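Local coordinates for protein glia-derived nexin (Homo sapiens, PDB 4DY0) that inhibits serine proteases such as thrombin, trypsin and urokinase, binds heparin, and promotes neurite extension by blocking thrombin, at residues Tyr220-Leu225 / Met262-Pro267; Lys256-Trp261 / Phe361-Pro366; Gly12-Ile17 / His252-Thr257. All blocks are in the same frame, centred on the assembly; numbering follows the deposited sequence.

Contact 1 of 3, residues Tyr220-Leu225 / Met262-Pro267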
ATOM      1  N   TYR A 220      16.485   2.807  16.227  1.00 28.88           N
ATOM      2  CA  TYR A 220      15.035   2.775  16.263  1.00 26.96           C
ATOM      3  C   TYR A 220      14.534   1.416  16.736  1.00 28.16           C
ATOM      4  O   TYR A 220      15.263   0.421  16.670  1.00 24.38           O
ATOM      5  CB  TYR A 220      14.447   3.138  14.893  1.00 25.83           C
ATOM      6  CG  TYR A 220      14.736   2.155  13.777  1.00 26.67           C
ATOM      7  CD1 TYR A 220      13.839   1.145  13.470  1.00 25.83           C
ATOM      8  CD2 TYR A 220      15.893   2.257  13.010  1.00 30.50           C
ATOM      9  CE1 TYR A 220      14.084   0.253  12.445  1.00 28.25           C
ATOM     10  CE2 TYR A 220      16.152   1.362  11.980  1.00 29.78           C
ATOM     11  CZ  TYR A 220      15.239   0.364  11.702  1.00 28.67           C
ATOM     12  OH  TYR A 220      15.475  -0.536  10.685  1.00 28.82           O
ATOM     13  N   ASN A 221      13.293   1.390  17.224  1.00 26.16           N
ATOM     14  CA  ASN A 221      12.678   0.167  17.735  1.00 29.18           C
ATOM     15  C   ASN A 221      11.573  -0.313  16.808  1.00 28.28           C
ATOM     16  O   ASN A 221      10.953   0.487  16.109  1.00 27.13           O
ATOM     17  CB  ASN A 221      12.095   0.403  19.132  1.00 32.64           C
ATOM     18  CG  ASN A 221      13.140   0.861  20.136  1.00 37.16           C
ATOM     19  OD1 ASN A 221      14.138   0.179  20.374  1.00 43.52           O
ATOM     20  ND2 ASN A 221      12.909   2.021  20.737  1.00 34.57           N
ATOM     21  N   PHE A 222      11.325  -1.619  16.804  1.00 24.14           N
ATOM     22  CA  PHE A 222      10.256  -2.172  15.983  1.00 26.76           C
ATOM     23  C   PHE A 222       9.550  -3.341  16.654  1.00 26.13           C
ATOM     24  O   PHE A 222      10.137  -4.064  17.457  1.00 26.14           O
ATOM     25  CB  PHE A 222      10.775  -2.579  14.598  1.00 27.49           C
ATOM     26  CG  PHE A 222      12.053  -3.362  14.637  1.00 26.17           C
ATOM     27  CD1 PHE A 222      12.029  -4.747  14.684  1.00 26.94           C
ATOM     28  CD2 PHE A 222      13.277  -2.714  14.627  1.00 23.65           C
ATOM     29  CE1 PHE A 222      13.200  -5.472  14.723  1.00 28.35           C
ATOM     30  CE2 PHE A 222      14.456  -3.432  14.663  1.00 24.91           C
ATOM     31  CZ  PHE A 222      14.419  -4.813  14.714  1.00 28.83           C
ATOM     32  N   ILE A 223       8.282  -3.522  16.314  1.00 25.48           N
ATOM     33  CA  ILE A 223       7.479  -4.556  16.933  1.00 25.65           C
ATOM     34  C   ILE A 223       6.550  -5.218  15.920  1.00 28.98           C
ATOM     35  O   ILE A 223       6.112  -4.586  14.957  1.00 30.18           O
ATOM     36  CB  ILE A 223       6.661  -3.986  18.108  1.00 23.76           C
ATOM     37  CG1 ILE A 223       5.902  -5.104  18.830  1.00 24.91           C
ATOM     38  CG2 ILE A 223       5.715  -2.901  17.622  1.00 20.94           C
ATOM     39  CD1 ILE A 223       5.425  -4.708  20.215  1.00 24.21           C
ATOM     40  N   GLU A 224       6.261  -6.498  16.142  1.00 33.16           N
ATOM     41  CA  GLU A 224       5.300  -7.222  15.320  1.00 34.67           C
ATOM     42  C   GLU A 224       4.016  -7.527  16.096  1.00 33.49           C
ATOM     43  O   GLU A 224       4.053  -8.101  17.184  1.00 33.18           O
ATOM     44  CB  GLU A 224       5.910  -8.517  14.790  1.00 37.03           C
ATOM     45  CG  GLU A 224       5.003  -9.259  13.820  1.00 46.42           C
ATOM     46  CD  GLU A 224       5.567 -10.604  13.403  1.00 56.78           C
ATOM     47  OE1 GLU A 224       6.090 -11.331  14.278  1.00 51.21           O
ATOM     48  OE2 GLU A 224       5.483 -10.935  12.201  1.00 58.51           O
ATOM     49  N   LEU A 225       2.884  -7.129  15.533  1.00 32.55           N
ATOM     50  CA  LEU A 225       1.591  -7.416  16.127  1.00 31.32           C
ATOM     51  C   LEU A 225       0.811  -8.297  15.168  1.00 30.04           C
ATOM     52  O   LEU A 225       0.295  -7.816  14.163  1.00 32.73           O
ATOM     53  CB  LEU A 225       0.817  -6.125  16.374  1.00 33.11           C
ATOM     54  CG  LEU A 225       1.393  -5.091  17.336  1.00 34.51           C
ATOM     55  CD1 LEU A 225       2.809  -4.728  16.952  1.00 46.10           C
ATOM     56  CD2 LEU A 225       0.511  -3.864  17.304  1.00 37.84           C
ATOM     57  N   MET A 262      13.245  -9.523  11.015  1.00 36.83           N
ATOM     58  CA  MET A 262      12.817 -10.887  11.314  1.00 42.01           C
ATOM     59  C   MET A 262      13.867 -11.682  12.091  1.00 42.24           C
ATOM     60  O   MET A 262      13.531 -12.477  12.965  1.00 44.36           O
ATOM     61  CB  MET A 262      12.453 -11.628  10.025  1.00 45.12           C
ATOM     62  CG  MET A 262      11.269 -11.037   9.270  1.00 50.15           C
ATOM     63  SD  MET A 262       9.758 -11.014  10.250  1.00 57.46           S
ATOM     64  CE  MET A 262       8.551 -10.528   9.020  1.00 51.36           C
ATOM     65  N   SER A 263      15.138 -11.468  11.769  1.00 43.72           N
ATOM     66  CA  SER A 263      16.216 -12.208  12.420  1.00 46.04           C
ATOM     67  C   SER A 263      16.764 -11.486  13.650  1.00 44.85           C
ATOM     68  O   SER A 263      17.767 -11.904  14.229  1.00 45.51           O
ATOM     69  CB  SER A 263      17.343 -12.507  11.426  1.00 52.00           C
ATOM     70  OG  SER A 263      17.775 -11.323  10.780  1.00 52.66           O
ATOM     71  N   ILE A 264      16.104 -10.402  14.043  1.00 41.78           N
ATOM     72  CA  ILE A 264      16.489  -9.675  15.249  1.00 43.37           C
ATOM     73  C   ILE A 264      15.401  -9.741  16.312  1.00 43.72           C
ATOM     74  O   ILE A 264      15.692  -9.751  17.510  1.00 44.94           O
ATOM     75  CB  ILE A 264      16.778  -8.198  14.956  1.00 40.73           C
ATOM     76  CG1 ILE A 264      17.925  -8.061  13.955  1.00 40.01           C
ATOM     77  CG2 ILE A 264      17.093  -7.458  16.249  1.00 38.46           C
ATOM     78  CD1 ILE A 264      18.168  -6.626  13.513  1.00 38.29           C
ATOM     79  N   MET A 265      14.147  -9.773  15.865  1.00 37.88           N
ATOM     80  CA  MET A 265      13.003  -9.813  16.768  1.00 37.80           C
ATOM     81  C   MET A 265      12.967 -11.112  17.552  1.00 36.04           C
ATOM     82  O   MET A 265      13.117 -12.195  16.989  1.00 38.70           O
ATOM     83  CB  MET A 265      11.695  -9.685  15.989  1.00 35.85           C
ATOM     84  CG  MET A 265      11.511  -8.371  15.275  1.00 44.56           C
ATOM     85  SD  MET A 265       9.865  -8.241  14.546  1.00 54.31           S
ATOM     86  CE  MET A 265       9.812  -9.748  13.579  1.00 47.45           C
ATOM     87  N   VAL A 266      12.767 -10.993  18.857  1.00 34.13           N
ATOM     88  CA  VAL A 266      12.513 -12.145  19.706  1.00 33.61           C
ATOM     89  C   VAL A 266      11.283 -11.820  20.525  1.00 35.59           C
ATOM     90  O   VAL A 266      11.045 -10.655  20.853  1.00 33.99           O
ATOM     91  CB  VAL A 266      13.685 -12.429  20.663  1.00 32.91           C
ATOM     92  CG1 VAL A 266      14.892 -12.925  19.891  1.00 33.95           C
ATOM     93  CG2 VAL A 266      14.023 -11.182  21.475  1.00 30.90           C
ATOM     94  N   PRO A 267      10.486 -12.842  20.852  1.00 35.43           N
ATOM     95  CA  PRO A 267       9.300 -12.567  21.645  1.00 35.49           C
ATOM     96  C   PRO A 267       9.695 -12.049  23.026  1.00 39.03           C
ATOM     97  O   PRO A 267      10.692 -12.496  23.591  1.00 37.03           O
ATOM     98  CB  PRO A 267       8.622 -13.941  21.760  1.00 37.44           C
ATOM     99  CG  PRO A 267       9.194 -14.759  20.646  1.00 36.22           C
ATOM    100  CD  PRO A 267      10.593 -14.258  20.463  1.00 35.68           C
TER
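M262, in the last turn of helix 255-262, starts off pointing away from strand 219-226, yet its chain folds back until CE comes within 4.4 Å of E224 OE2. That is a loose graze on a carboxylate already well held: R208 forms a salt bridge to OE1, and S233 OG hydrogen-bonds to OE2. After S263 has left the helix, I264 turns its branched end to F222, the two side chains crossing at about a right angle. I264 CG2 lies 4.1 Å from F222 CZ, and I264 CB is equally near, so the far tip of the ring rests against the fork of the isoleucine. In the serpin fold strand 219-226 belongs to β-sheet B, and the six residues 262-267 carry the chain off helix H, which packs on that sheet, into the long strand 266-284. F222 stands up from the sheet with CG between its backbone N and carbonyl carbon (chi1 47°); W261 of the helix stacks with the ring, and the turn meets its rim. M265 is the residue at that rim. Its CG sits in the plane of the ring, 3.4 Å from F222 CE1, and the sulfur follows along the same edge as a Met-aromatic contact, SD being 5.3 Å from the F222 ring centroid and 87° off the normal. Beyond the ring the same sulfur lies 4.0 Å from E224 CB. A bend at chi3 (-54°) then sets the M265 methyl CE at 4.1 Å from E224 OE1.

Contact 2 of 3, residues Lys256-Trp261 / Phe361-Pro366; sequences KTIDSW and FIRHNP
I258 and F361 meet tip to tip in the buried space between helix 255-262 and strand 358-364. With CD1 anti to CA (chi2 -178°), the isoleucine pushes that methyl out over the centre of the phenyl ring, 3.8 Å from the F361 centroid and almost on the ring normal, a CH-pi contact. The other branch serves the next inward-facing residue of the strand: I258 CG2 lies 3.8 Å from R363 NE, the extended arginine sliding past the isoleucine in the opposite direction. One residue along, D259 brings OD1 to 4.2 Å from R363 NH1. The oxygen lies well out of the guanidinium plane and no N-H points at it, so any attraction is probably a weak, through-space one; R363 instead gives an N-H from NH2 to a lone pair of N365 OD1 at 2.8 Å, a bond that ties the arginine end back to the turn following its own strand. Helix H here lies across β-sheet B of the serpin fold: the axis of segment 256-261 passes 12.2 Å from that of strand 361-364, at 80°, and I258, W261, F361 and R363 fill the interval. W261 closes the helix side: its CH2 comes to 3.6 Å from F361 CE1, reaching the phenyl at its edge, with the two ring planes 63° apart. An alanine in place of F361 would probably leave the I258 methyl without its ring and W261 CH2 without its partner, opening a gap between them. On the five-membered ring of the same indole, NE1 is hydrogen-bonded to Y220 OH of strand 219-226.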
ATOM      1  N   LYS A 256      14.661  -6.184   2.355  1.00 34.39           N
ATOM      2  CA  LYS A 256      15.830  -6.679   3.071  1.00 38.94           C
ATOM      3  C   LYS A 256      15.790  -6.225   4.525  1.00 36.54           C
ATOM      4  O   LYS A 256      16.099  -6.997   5.434  1.00 34.45           O
ATOM      5  CB  LYS A 256      17.122  -6.217   2.397  1.00 42.27           C
ATOM      6  CG  LYS A 256      17.363  -6.847   1.037  1.00 52.76           C
ATOM      7  N   THR A 257      15.404  -4.971   4.732  1.00 35.14           N
ATOM      8  CA  THR A 257      15.284  -4.407   6.069  1.00 32.23           C
ATOM      9  C   THR A 257      14.290  -5.223   6.882  1.00 32.55           C
ATOM     10  O   THR A 257      14.563  -5.602   8.020  1.00 34.59           O
ATOM     11  CB  THR A 257      14.798  -2.940   6.014  1.00 32.85           C
ATOM     12  OG1 THR A 257      15.537  -2.220   5.019  1.00 32.00           O
ATOM     13  CG2 THR A 257      14.973  -2.262   7.366  1.00 27.92           C
ATOM     14  N   ILE A 258      13.133  -5.494   6.288  1.00 32.79           N
ATOM     15  CA  ILE A 258      12.114  -6.300   6.947  1.00 34.52           C
ATOM     16  C   ILE A 258      12.649  -7.695   7.277  1.00 37.02           C
ATOM     17  O   ILE A 258      12.389  -8.224   8.359  1.00 38.19           O
ATOM     18  CB  ILE A 258      10.851  -6.426   6.081  1.00 35.01           C
ATOM     19  CG1 ILE A 258      10.276  -5.044   5.780  1.00 32.41           C
ATOM     20  CG2 ILE A 258       9.820  -7.320   6.764  1.00 33.11           C
ATOM     21  CD1 ILE A 258       9.008  -5.088   4.961  1.00 34.05           C
ATOM     22  N   ASP A 259      13.391  -8.289   6.345  1.00 35.83           N
ATOM     23  CA  ASP A 259      14.023  -9.582   6.593  1.00 36.73           C
ATOM     24  C   ASP A 259      15.016  -9.458   7.742  1.00 34.77           C
ATOM     25  O   ASP A 259      15.134 -10.345   8.579  1.00 36.19           O
ATOM     26  CB  ASP A 259      14.739 -10.093   5.342  1.00 37.74           C
ATOM     27  CG  ASP A 259      13.781 -10.414   4.211  1.00 44.04           C
ATOM     28  OD1 ASP A 259      12.556 -10.460   4.455  1.00 50.02           O
ATOM     29  OD2 ASP A 259      14.253 -10.621   3.073  1.00 49.53           O
ATOM     30  N   SER A 260      15.725  -8.341   7.781  1.00 38.62           N
ATOM     31  CA  SER A 260      16.682  -8.102   8.845  1.00 37.65           C
ATOM     32  C   SER A 260      15.970  -8.057  10.197  1.00 34.33           C
ATOM     33  O   SER A 260      16.442  -8.649  11.164  1.00 32.30           O
ATOM     34  CB  SER A 260      17.453  -6.807   8.591  1.00 39.08           C
ATOM     35  OG  SER A 260      18.400  -6.573   9.614  1.00 43.37           O
ATOM     36  N   TRP A 261      14.833  -7.365  10.261  1.00 31.08           N
ATOM     37  CA  TRP A 261      14.070  -7.300  11.504  1.00 33.24           C
ATOM     38  C   TRP A 261      13.706  -8.705  11.958  1.00 36.06           C
ATOM     39  O   TRP A 261      13.843  -9.042  13.132  1.00 42.09           O
ATOM     40  CB  TRP A 261      12.794  -6.459  11.357  1.00 32.18           C
ATOM     41  CG  TRP A 261      13.022  -5.012  11.028  1.00 31.04           C
ATOM     42  CD1 TRP A 261      14.210  -4.338  11.058  1.00 31.20           C
ATOM     43  CD2 TRP A 261      12.028  -4.051  10.648  1.00 28.97           C
ATOM     44  NE1 TRP A 261      14.019  -3.026  10.700  1.00 29.48           N
ATOM     45  CE2 TRP A 261      12.688  -2.823  10.446  1.00 29.86           C
ATOM     46  CE3 TRP A 261      10.644  -4.114  10.450  1.00 27.87           C
ATOM     47  CZ2 TRP A 261      12.011  -1.665  10.059  1.00 29.28           C
ATOM     48  CZ3 TRP A 261       9.975  -2.965  10.067  1.00 27.52           C
ATOM     49  CH2 TRP A 261      10.658  -1.757   9.874  1.00 28.39           C
ATOM     50  N   PHE A 361       4.105  -1.330   8.578  1.00 24.50           N
ATOM     51  CA  PHE A 361       3.870  -2.230   7.459  1.00 27.11           C
ATOM     52  C   PHE A 361       2.709  -3.140   7.801  1.00 25.56           C
ATOM     53  O   PHE A 361       2.489  -3.461   8.965  1.00 25.19           O
ATOM     54  CB  PHE A 361       5.079  -3.140   7.225  1.00 28.01           C
ATOM     55  CG  PHE A 361       6.286  -2.445   6.686  1.00 31.11           C
ATOM     56  CD1 PHE A 361       7.348  -2.135   7.518  1.00 34.46           C
ATOM     57  CD2 PHE A 361       6.379  -2.133   5.339  1.00 28.76           C
ATOM     58  CE1 PHE A 361       8.474  -1.506   7.020  1.00 35.34           C
ATOM     59  CE2 PHE A 361       7.500  -1.506   4.834  1.00 31.20           C
ATOM     60  CZ  PHE A 361       8.550  -1.190   5.676  1.00 35.93           C
ATOM     61  N   ILE A 362       1.986  -3.574   6.779  1.00 25.17           N
ATOM     62  CA  ILE A 362       1.086  -4.704   6.903  1.00 26.44           C
ATOM     63  C   ILE A 362       1.624  -5.774   5.964  1.00 26.31           C
ATOM     64  O   ILE A 362       1.707  -5.561   4.757  1.00 29.65           O
ATOM     65  CB  ILE A 362      -0.367  -4.345   6.519  1.00 27.10           C
ATOM     66  CG1 ILE A 362      -0.934  -3.317   7.492  1.00 25.02           C
ATOM     67  CG2 ILE A 362      -1.249  -5.592   6.525  1.00 23.72           C
ATOM     68  CD1 ILE A 362      -1.132  -3.867   8.881  1.00 27.20           C
ATOM     69  N   ARG A 363       2.005  -6.916   6.522  1.00 27.97           N
ATOM     70  CA  ARG A 363       2.677  -7.950   5.751  1.00 28.32           C
ATOM     71  C   ARG A 363       1.865  -9.243   5.686  1.00 31.28           C
ATOM     72  O   ARG A 363       1.319  -9.697   6.692  1.00 33.63           O
ATOM     73  CB  ARG A 363       4.048  -8.227   6.367  1.00 29.56           C
ATOM     74  CG  ARG A 363       4.964  -9.105   5.541  1.00 33.52           C
ATOM     75  CD  ARG A 363       6.377  -9.075   6.118  1.00 33.52           C
ATOM     76  NE  ARG A 363       7.331  -9.796   5.285  1.00 37.38           N
ATOM     77  CZ  ARG A 363       7.669 -11.070   5.468  1.00 45.33           C
ATOM     78  NH1 ARG A 363       8.547 -11.651   4.659  1.00 45.30           N
ATOM     79  NH2 ARG A 363       7.125 -11.763   6.458  1.00 45.93           N
ATOM     80  N   HIS A 364       1.783  -9.820   4.493  1.00 30.67           N
ATOM     81  CA  HIS A 364       1.245 -11.160   4.320  1.00 32.80           C
ATOM     82  C   HIS A 364       2.437 -12.106   4.336  1.00 35.15           C
ATOM     83  O   HIS A 364       3.174 -12.213   3.357  1.00 38.03           O
ATOM     84  CB  HIS A 364       0.476 -11.266   3.002  1.00 34.87           C
ATOM     85  CG  HIS A 364      -0.234 -12.572   2.815  1.00 39.64           C
ATOM     86  ND1 HIS A 364       0.237 -13.562   1.978  1.00 38.68           N
ATOM     87  CD2 HIS A 364      -1.382 -13.049   3.351  1.00 41.77           C
ATOM     88  CE1 HIS A 364      -0.589 -14.593   2.010  1.00 41.19           C
ATOM     89  NE2 HIS A 364      -1.579 -14.308   2.836  1.00 41.44           N
ATOM     90  N   ASN A 365       2.629 -12.780   5.461  1.00 36.59           N
ATOM     91  CA  ASN A 365       3.864 -13.518   5.720  1.00 39.68           C
ATOM     92  C   ASN A 365       4.128 -14.739   4.829  1.00 38.76           C
ATOM     93  O   ASN A 365       5.274 -15.004   4.465  1.00 37.62           O
ATOM     94  CB  ASN A 365       3.960 -13.862   7.211  1.00 40.34           C
ATOM     95  CG  ASN A 365       3.931 -12.616   8.090  1.00 41.00           C
ATOM     96  OD1 ASN A 365       4.767 -11.725   7.942  1.00 42.18           O
ATOM     97  ND2 ASN A 365       2.961 -12.543   8.998  1.00 35.32           N
ATOM     98  N   PRO A 366       3.071 -15.485   4.466  1.00 40.91           N
ATOM     99  CA  PRO A 366       3.287 -16.639   3.596  1.00 41.16           C
ATOM    100  C   PRO A 366       3.926 -16.249   2.262  1.00 43.46           C
ATOM    101  O   PRO A 366       4.840 -16.929   1.794  1.00 45.26           O
ATOM    102  CB  PRO A 366       1.872 -17.187   3.377  1.00 42.75           C
ATOM    103  CG  PRO A 366       1.109 -16.736   4.581  1.00 44.84           C
ATOM    104  CD  PRO A 366       1.672 -15.380   4.914  1.00 41.56           C
TER

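Contact 3 of 3, residues Gly12-Ile17 / His252-Thr257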
ATOM      1  N   GLY A  12       8.295  -7.109  -6.674  1.00 30.66           N
ATOM      2  CA  GLY A  12       7.130  -6.238  -6.736  1.00 30.77           C
ATOM      3  C   GLY A  12       6.990  -5.351  -5.514  1.00 32.87           C
ATOM      4  O   GLY A  12       6.731  -4.151  -5.632  1.00 34.46           O
ATOM      5  N   SER A  13       7.152  -5.942  -4.334  1.00 30.95           N
ATOM      6  CA  SER A  13       7.035  -5.192  -3.092  1.00 31.55           C
ATOM      7  C   SER A  13       8.116  -4.125  -2.983  1.00 28.89           C
ATOM      8  O   SER A  13       7.853  -3.014  -2.532  1.00 25.70           O
ATOM      9  CB  SER A  13       7.069  -6.123  -1.877  1.00 33.27           C
ATOM     10  OG  SER A  13       5.755  -6.500  -1.501  1.00 39.28           O
ATOM     11  N   ASN A  14       9.330  -4.462  -3.405  1.00 28.08           N
ATOM     12  CA  ASN A  14      10.416  -3.489  -3.375  1.00 32.33           C
ATOM     13  C   ASN A  14      10.178  -2.327  -4.328  1.00 27.85           C
ATOM     14  O   ASN A  14      10.477  -1.183  -3.991  1.00 27.68           O
ATOM     15  CB  ASN A  14      11.772  -4.149  -3.629  1.00 35.16           C
ATOM     16  CG  ASN A  14      12.414  -4.656  -2.354  1.00 42.81           C
ATOM     17  OD1 ASN A  14      12.482  -3.941  -1.351  1.00 43.74           O
ATOM     18  ND2 ASN A  14      12.887  -5.895  -2.383  1.00 44.61           N
ATOM     19  N   THR A  15       9.635  -2.617  -5.507  1.00 24.66           N
ATOM     20  CA  THR A  15       9.244  -1.558  -6.427  1.00 26.53           C
ATOM     21  C   THR A  15       8.264  -0.640  -5.710  1.00 27.85           C
ATOM     22  O   THR A  15       8.419   0.581  -5.715  1.00 31.21           O
ATOM     23  CB  THR A  15       8.589  -2.112  -7.709  1.00 28.03           C
ATOM     24  OG1 THR A  15       9.575  -2.785  -8.494  1.00 33.34           O
ATOM     25  CG2 THR A  15       7.994  -0.988  -8.541  1.00 25.70           C
ATOM     26  N   GLY A  16       7.261  -1.237  -5.079  1.00 23.77           N
ATOM     27  CA  GLY A  16       6.263  -0.469  -4.361  1.00 25.54           C
ATOM     28  C   GLY A  16       6.855   0.348  -3.230  1.00 21.86           C
ATOM     29  O   GLY A  16       6.467   1.490  -3.009  1.00 22.01           O
ATOM     30  N   ILE A  17       7.796  -0.241  -2.505  1.00 21.28           N
ATOM     31  CA  ILE A  17       8.424   0.449  -1.385  1.00 22.59           C
ATOM     32  C   ILE A  17       9.257   1.641  -1.873  1.00 24.75           C
ATOM     33  O   ILE A  17       9.255   2.714  -1.257  1.00 26.85           O
ATOM     34  CB  ILE A  17       9.282  -0.516  -0.542  1.00 22.50           C
ATOM     35  CG1 ILE A  17       8.387  -1.541   0.158  1.00 21.79           C
ATOM     36  CG2 ILE A  17      10.110   0.246   0.488  1.00 22.57           C
ATOM     37  CD1 ILE A  17       9.153  -2.618   0.909  1.00 21.84           C
ATOM     38  N   HIS A 252      16.184   4.164   2.507  1.00 46.61           N
ATOM     39  CA  HIS A 252      16.836   2.901   2.165  1.00 52.04           C
ATOM     40  C   HIS A 252      16.131   1.679   2.758  1.00 49.83           C
ATOM     41  O   HIS A 252      16.697   0.584   2.781  1.00 50.76           O
ATOM     42  CB  HIS A 252      18.302   2.902   2.622  1.00 58.00           C
ATOM     43  CG  HIS A 252      19.050   4.151   2.271  1.00 74.52           C
ATOM     44  ND1 HIS A 252      19.177   4.606   0.976  1.00 79.80           N
ATOM     45  CD2 HIS A 252      19.724   5.034   3.047  1.00 77.48           C
ATOM     46  CE1 HIS A 252      19.888   5.720   0.970  1.00 85.45           C
ATOM     47  NE2 HIS A 252      20.232   6.001   2.214  1.00 88.25           N
ATOM     48  N   ILE A 253      14.912   1.856   3.257  1.00 43.06           N
ATOM     49  CA  ILE A 253      14.157   0.702   3.734  1.00 44.57           C
ATOM     50  C   ILE A 253      13.685  -0.123   2.547  1.00 40.37           C
ATOM     51  O   ILE A 253      13.209   0.419   1.555  1.00 42.34           O
ATOM     52  CB  ILE A 253      12.946   1.094   4.592  1.00 44.87           C
ATOM     53  CG1 ILE A 253      13.407   1.748   5.894  1.00 50.64           C
ATOM     54  CG2 ILE A 253      12.113  -0.138   4.905  1.00 43.37           C
ATOM     55  CD1 ILE A 253      12.320   1.854   6.941  1.00 51.89           C
ATOM     56  N   SER A 254      13.839  -1.434   2.646  1.00 38.00           N
ATOM     57  CA  SER A 254      13.392  -2.330   1.594  1.00 35.41           C
ATOM     58  C   SER A 254      12.972  -3.637   2.236  1.00 33.61           C
ATOM     59  O   SER A 254      12.943  -3.748   3.465  1.00 32.39           O
ATOM     60  CB  SER A 254      14.516  -2.580   0.592  1.00 37.29           C
ATOM     61  OG  SER A 254      15.519  -3.400   1.166  1.00 39.05           O
ATOM     62  N   THR A 255      12.653  -4.630   1.413  1.00 33.38           N
ATOM     63  CA  THR A 255      12.282  -5.929   1.952  1.00 34.51           C
ATOM     64  C   THR A 255      13.436  -6.498   2.761  1.00 32.94           C
ATOM     65  O   THR A 255      13.224  -7.193   3.751  1.00 36.57           O
ATOM     66  CB  THR A 255      11.834  -6.926   0.857  1.00 35.74           C
ATOM     67  OG1 THR A 255      12.837  -7.022  -0.159  1.00 36.83           O
ATOM     68  CG2 THR A 255      10.527  -6.473   0.224  1.00 35.77           C
ATOM     69  N   LYS A 256      14.661  -6.184   2.355  1.00 34.39           N
ATOM     70  CA  LYS A 256      15.830  -6.679   3.071  1.00 38.94           C
ATOM     71  C   LYS A 256      15.790  -6.225   4.525  1.00 36.54           C
ATOM     72  O   LYS A 256      16.099  -6.997   5.434  1.00 34.45           O
ATOM     73  CB  LYS A 256      17.122  -6.217   2.397  1.00 42.27           C
ATOM     74  CG  LYS A 256      17.363  -6.847   1.037  1.00 52.76           C
ATOM     75  N   THR A 257      15.404  -4.971   4.732  1.00 35.14           N
ATOM     76  CA  THR A 257      15.284  -4.407   6.069  1.00 32.23           C
ATOM     77  C   THR A 257      14.290  -5.223   6.882  1.00 32.55           C
ATOM     78  O   THR A 257      14.563  -5.602   8.020  1.00 34.59           O
ATOM     79  CB  THR A 257      14.798  -2.940   6.014  1.00 32.85           C
ATOM     80  OG1 THR A 257      15.537  -2.220   5.019  1.00 32.00           O
ATOM     81  CG2 THR A 257      14.973  -2.262   7.366  1.00 27.92           C
TER
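N14 reaches from the side of helix 5-26 to the start of helix 255-262 and meets T255 there. Its CB makes no close approach; the contact begins at CG, which lies 3.3 Å from T255 OG1. From there the amide forks. The OD1 branch receives the backbone N-H of T255 at 2.9 Å in a nearly straight bond (169°), the donor tilted 19° from the carbonyl plane. The same oxygen is pressed close to a carbon, S254 CB being 3.1 Å from N14 OD1. The ND2 branch points at the hydroxyl of T255, held between the backbone N and carbonyl carbon (chi1 54°); ND2 to T255 OG1 measures 2.5 Å, too short for its exact geometry to be trusted. Both arms of the amide thus end on one residue, which would hold its rotation, chiefly through the OD1 bond. The N-H taken by N14 belongs to the first residue of the helix, while S254, at the N-cap, deals with its neighbours: S254 OG accepts from K256 N, and S254 N donates to T257 OG1 at 3.0 Å, making a capping box. The start of this helix is therefore capped partly by its own residues and partly by another helix. One turn on from N14, I17 lays its carbon branches beside the same bend, with CG2 3.3 Å from I253 O and CD1 4.1 Å from T255 CG2. In serpin terms helix A meets the N-terminal end of helix H, and β-sheet B adjoins both: S13 OG is hydrogen-bonded to V370 N of strand 369-376, I253 packs on L359 and F361 of strand 358-364, and I17 also touches P36 at the start of helix 36-47.

How the contacts relate
From the N terminus, helix 5-26 comes first, and contact 3 closes the longest loop by bringing residues 12-17 to 252-257. Inside that span strand 219-226 is laid down, and contact 1 joins it to 262-267, just past helix 255-262, so these two closures cross. Contact 2 starts where contact 3 ends, sharing K256 and T257, and runs on to 361-366; it crosses contact 1 as well. The short helix thus meets helix 5-26 at its beginning, strand 358-364 along its middle and strand 219-226 through the turn at its end. M262 CE packed against R363 NH2 bridges contacts 1 and 2, whereas F361 CZ against I253 CG2 joins contacts 2 and 3.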